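Local structure of leucine aminopeptidase A1, chloroplastic (Solanum lycopersicum, 5D8N) at residues I140-A145 and E186-L191; G376-V381 and V467-N472. The protein removes amino acids from the N-termini of peptides as a magnesium-dependent homohexamer, acts as a folding chaperone, regulates wound signalling and has a role in insect defence. The protein carries 1 engineered substitution. One frame throughout, in Å; residues are numbered along the deposited sequence. Where two conformers were deposited one is given.

Interaction 1: I140-A145 and E186-L191; sequences IAVALA and ESLDIL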
# COMPACT_ATOMS: atom_id res chain seq x y z
N ILE A 140 -28.64 35.79 28.82
CA ILE A 140 -27.52 35.42 29.65
C ILE A 140 -26.65 36.60 29.98
O ILE A 140 -26.75 37.66 29.34
CB ILE A 140 -26.68 34.32 29.00
CG1 ILE A 140 -25.87 34.85 27.83
CG2 ILE A 140 -27.59 33.18 28.57
CD1 ILE A 140 -24.92 33.82 27.26
N ALA A 141 -25.74 36.38 30.92
CA ALA A 141 -24.77 37.40 31.29
C ALA A 141 -23.44 36.71 31.48
O ALA A 141 -23.38 35.59 31.96
CB ALA A 141 -25.19 38.06 32.60
N VAL A 142 -22.39 37.49 31.30
CA VAL A 142 -21.05 37.02 31.58
C VAL A 142 -20.33 38.10 32.34
O VAL A 142 -20.38 39.28 31.98
CB VAL A 142 -20.27 36.73 30.28
CG1 VAL A 142 -18.86 36.25 30.59
CG2 VAL A 142 -20.99 35.68 29.46
N ALA A 143 -19.52 37.63 33.28
CA ALA A 143 -18.62 38.49 34.05
C ALA A 143 -17.33 37.76 34.42
O ALA A 143 -17.29 36.52 34.43
CB ALA A 143 -19.35 38.89 35.32
N LEU A 144 -16.30 38.51 34.79
CA LEU A 144 -15.08 37.95 35.40
C LEU A 144 -15.18 37.96 36.91
O LEU A 144 -15.72 38.90 37.48
CB LEU A 144 -13.83 38.73 35.00
CG LEU A 144 -13.62 38.87 33.50
CD1 LEU A 144 -12.34 39.61 33.19
CD2 LEU A 144 -13.60 37.49 32.85
N ALA A 145 -14.66 36.94 37.57
CA ALA A 145 -14.68 36.91 39.02
C ALA A 145 -13.80 38.02 39.56
O ALA A 145 -14.06 38.53 40.65
CB ALA A 145 -14.22 35.58 39.56
N GLU A 186 -30.88 34.97 22.88
CA GLU A 186 -31.40 36.22 22.32
C GLU A 186 -30.59 37.41 22.79
O GLU A 186 -30.54 38.43 22.11
CB GLU A 186 -32.85 36.41 22.73
CG GLU A 186 -33.82 35.51 21.98
CD GLU A 186 -35.25 35.63 22.47
OE1 GLU A 186 -35.57 36.51 23.31
OE2 GLU A 186 -36.06 34.80 22.02
N SER A 187 -30.07 37.36 24.01
CA SER A 187 -29.33 38.50 24.52
C SER A 187 -28.15 38.10 25.39
O SER A 187 -28.18 37.09 26.08
CB SER A 187 -30.26 39.47 25.26
OG SER A 187 -30.63 39.01 26.55
N LEU A 188 -27.14 38.94 25.40
CA LEU A 188 -25.98 38.81 26.27
C LEU A 188 -25.74 40.15 26.92
O LEU A 188 -25.51 41.15 26.23
CB LEU A 188 -24.76 38.40 25.44
CG LEU A 188 -23.38 38.60 26.11
CD1 LEU A 188 -23.16 37.66 27.27
CD2 LEU A 188 -22.28 38.41 25.09
N ASP A 189 -25.68 40.13 28.25
CA ASP A 189 -25.25 41.28 29.06
C ASP A 189 -23.85 41.00 29.56
O ASP A 189 -23.59 39.99 30.20
CB ASP A 189 -26.21 41.49 30.24
CG ASP A 189 -27.61 41.89 29.80
OD1 ASP A 189 -27.73 42.54 28.73
OD2 ASP A 189 -28.60 41.58 30.50
N ILE A 190 -22.92 41.86 29.19
CA ILE A 190 -21.58 41.78 29.71
C ILE A 190 -21.45 42.73 30.89
O ILE A 190 -21.69 43.94 30.77
CB ILE A 190 -20.57 42.12 28.60
CG1 ILE A 190 -20.73 41.12 27.44
CG2 ILE A 190 -19.15 42.07 29.14
CD1 ILE A 190 -19.92 41.48 26.22
N LEU A 191 -21.01 42.19 32.01
CA LEU A 191 -21.03 42.89 33.29
C LEU A 191 -19.62 43.07 33.86
O LEU A 191 -18.71 42.29 33.58
CB LEU A 191 -21.87 42.13 34.31
CG LEU A 191 -23.27 41.68 33.90
CD1 LEU A 191 -23.95 40.94 35.05
CD2 LEU A 191 -24.11 42.85 33.42
O HOH W 1 -29.08 39.11 28.74
O HOH W 2 -16.61 41.30 34.92

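Interaction 2: G376-V381 and V467-N472; sequences GKTIEV and VADMIN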
# COMPACT_ATOMS: atom_id res chain seq x y z
N GLY A 376 3.78 34.39 -18.46
CA GLY A 376 4.56 33.71 -19.49
C GLY A 376 5.30 32.47 -19.02
O GLY A 376 5.95 31.80 -19.85
N LYS A 377 5.39 32.22 -17.72
CA LYS A 377 6.17 31.08 -17.24
C LYS A 377 5.41 29.80 -17.49
O LYS A 377 4.18 29.77 -17.36
CB LYS A 377 6.53 31.20 -15.75
CG LYS A 377 7.42 32.39 -15.48
CD LYS A 377 7.88 32.45 -14.03
CE LYS A 377 8.69 33.71 -13.81
NZ LYS A 377 9.13 33.81 -12.41
N THR A 378 6.14 28.74 -17.83
CA THR A 378 5.52 27.45 -18.14
C THR A 378 5.67 26.47 -17.00
O THR A 378 6.71 26.46 -16.31
CB THR A 378 6.14 26.82 -19.40
OG1 THR A 378 7.57 26.76 -19.26
CG2 THR A 378 5.82 27.65 -20.60
N ILE A 379 4.62 25.68 -16.79
CA ILE A 379 4.57 24.74 -15.67
C ILE A 379 4.21 23.37 -16.15
O ILE A 379 3.20 23.18 -16.82
CB ILE A 379 3.49 25.16 -14.64
CG1 ILE A 379 3.76 26.59 -14.17
CG2 ILE A 379 3.45 24.22 -13.45
CD1 ILE A 379 2.47 27.32 -13.82
N GLU A 380 5.11 22.43 -15.90
CA GLU A 380 4.83 21.03 -16.17
C GLU A 380 4.06 20.42 -15.01
O GLU A 380 4.52 20.43 -13.87
CB GLU A 380 6.10 20.22 -16.40
CG GLU A 380 5.84 18.74 -16.62
CD GLU A 380 7.11 17.93 -16.82
OE1 GLU A 380 8.22 18.35 -16.38
OE2 GLU A 380 6.95 16.91 -17.54
N VAL A 381 2.87 19.94 -15.29
CA VAL A 381 1.99 19.53 -14.20
C VAL A 381 2.28 18.07 -13.92
O VAL A 381 1.64 17.19 -14.46
CB VAL A 381 0.51 19.80 -14.55
CG1 VAL A 381 -0.39 19.32 -13.42
CG2 VAL A 381 0.29 21.27 -14.80
N VAL A 467 11.53 19.90 -19.32
CA VAL A 467 10.93 20.50 -20.51
C VAL A 467 10.36 21.90 -20.31
O VAL A 467 10.41 22.74 -21.22
CB VAL A 467 9.84 19.59 -21.11
CG1 VAL A 467 10.45 18.38 -21.78
CG2 VAL A 467 8.87 19.13 -20.03
N ALA A 468 9.80 22.17 -19.13
CA ALA A 468 9.17 23.46 -18.85
C ALA A 468 10.04 24.30 -17.92
O ALA A 468 11.11 23.87 -17.54
CB ALA A 468 7.77 23.27 -18.25
N ASP A 469 9.58 25.49 -17.54
CA ASP A 469 10.31 26.31 -16.56
C ASP A 469 10.35 25.62 -15.19
O ASP A 469 11.24 25.87 -14.42
CB ASP A 469 9.73 27.73 -16.42
CG ASP A 469 9.90 28.59 -17.67
OD1 ASP A 469 10.70 28.24 -18.57
OD2 ASP A 469 9.04 29.47 -17.89
N MET A 470 9.30 24.90 -14.83
CA MET A 470 9.22 24.32 -13.50
C MET A 470 8.19 23.23 -13.53
O MET A 470 7.37 23.17 -14.44
CB MET A 470 8.84 25.36 -12.45
CG MET A 470 7.39 25.83 -12.54
SD MET A 470 7.07 27.44 -11.72
CE MET A 470 7.76 28.59 -12.88
N ILE A 471 8.24 22.37 -12.51
CA ILE A 471 7.16 21.44 -12.24
C ILE A 471 6.28 22.05 -11.15
O ILE A 471 6.70 22.99 -10.49
CB ILE A 471 7.66 20.05 -11.80
CG1 ILE A 471 8.47 20.15 -10.50
CG2 ILE A 471 8.46 19.38 -12.91
CD1 ILE A 471 9.10 18.84 -10.06
N ASN A 472 5.10 21.48 -10.91
CA ASN A 472 4.19 22.01 -9.92
C ASN A 472 4.31 21.37 -8.53
O ASN A 472 4.01 22.03 -7.53
CB ASN A 472 2.74 22.00 -10.42
CG ASN A 472 2.09 20.63 -10.33
OD1 ASN A 472 2.59 19.66 -10.89
ND2 ASN A 472 0.89 20.59 -9.77

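Interaction 1: I140-A145 and E186-L191
Ile-140 and Val-142 pair in parallel with Leu-188 and Ile-190, the short strand axes lying 4.6 Å apart at 24°. Each of Ile-140 and Val-142 gives and receives one backbone bond: Ile-140 N reaches Ser-187 O at 3.1 Å, almost straight at 178°, and Asp-189 N returns to Ile-140 O. Val-142 N then binds Asp-189 O, and Leu-191 N binds Val-142 O. One step further on, a water takes over, accepting from Leu-144 N and donating to Leu-191 O. Strand 139-144, helix 152-170 and strand 187-191 form a beta-alpha-beta crossover in the N-terminal domain, which belongs to the macro-domain clan. On the face turned to helices 119-134 and 152-170, branched aliphatic residues fill the interior. Leu-188 has CG anti to its backbone N (chi1 163°), and its CD1 lies 3.7 Å from Val-142 CG2 and 3.9 Å from Ile-140 CG1, so one methyl touches two residues, two apart, on the same face of the adjacent strand. Ala-141 lies on the other face beside Trp-42, where its short side chain still meets Leu-191, CB to CD1 at 4.0 Å. Asp-189 shares that face and bonds through OD2 to Trp-42 NE1. A second water donates to Ile-140 O at 2.8 Å, giving this carbonyl two donors, and also hydrogen-bonds Ser-187 OG, itself tied to Asn-139.

Interaction 2: G376-V381 and V467-N472
Glu-380 loses more surface to this contact than any other residue; its extended chain passes over Ala-468 CB and crosses Ile-471 at a slant. With CG anti to the backbone N (chi1 177°), its aliphatic part packs CB to Ala-468 CB at 3.9 Å, while OE1 reaches Ile-471 CG2 at 3.6 Å. The buried carboxylate is satisfied beyond the two segments, by Ser-465 through OE1 and by a salt bridge from OE2 to Lys-323 of the second subunit. Glu-380 N donates to Met-470 O at 2.8 Å, the firm bond of a short parallel pairing in which Met-470 N to Thr-378 O is weak. Strand 378-380 is the middle of a three-stranded sheet in the catalytic domain, its other flank antiparallel to 370-372, where Ile-379 bonds Val-371. Met-470, unbranched and bent at chi3 (76°), lies beside Ile-379 and brings CE to 4.0 Å from Lys-377 CD, with Phe-486 and Phe-490 packed against its side chain. Thr-378 and Asp-469 exchange two bonds: Asp-469 N to Thr-378 OG1 at 2.9 Å, and Thr-378 N to Asp-469 OD2 at 3.0 Å, from 52° above the carboxylate plane. An alanine in place of Asp-469 would probably leave Thr-378 N and Ser-178 OG of the second subunit without this acceptor. The Thr-378 hydroxyl also bonds to Phe-176 O of that second subunit.

Interactions 1 and 2 lie on opposite sides of the chain's centre, their own centres 57 Å apart and their nearest atoms about 45 Å apart. They follow one another in sequence, one in the N-terminal domain and the other in the catalytic domain. Interaction 2 adjoins the active site: the side chain of Asn-472 comes within about 4 Å of that of Arg-389, a predicted catalytic residue, and that of Val-381 within about 5 Å of that of the magnesium ligand Glu-387. Interaction 1 lies away from the annotated sites, though Leu-188's side chain is about 9 Å from a bound magnesium ion. In the hexamer the two are linked indirectly: Phe-176 and Ser-178 of the second subunit, from the connection between its interaction 1 strands, bond to Thr-378 and Asp-469.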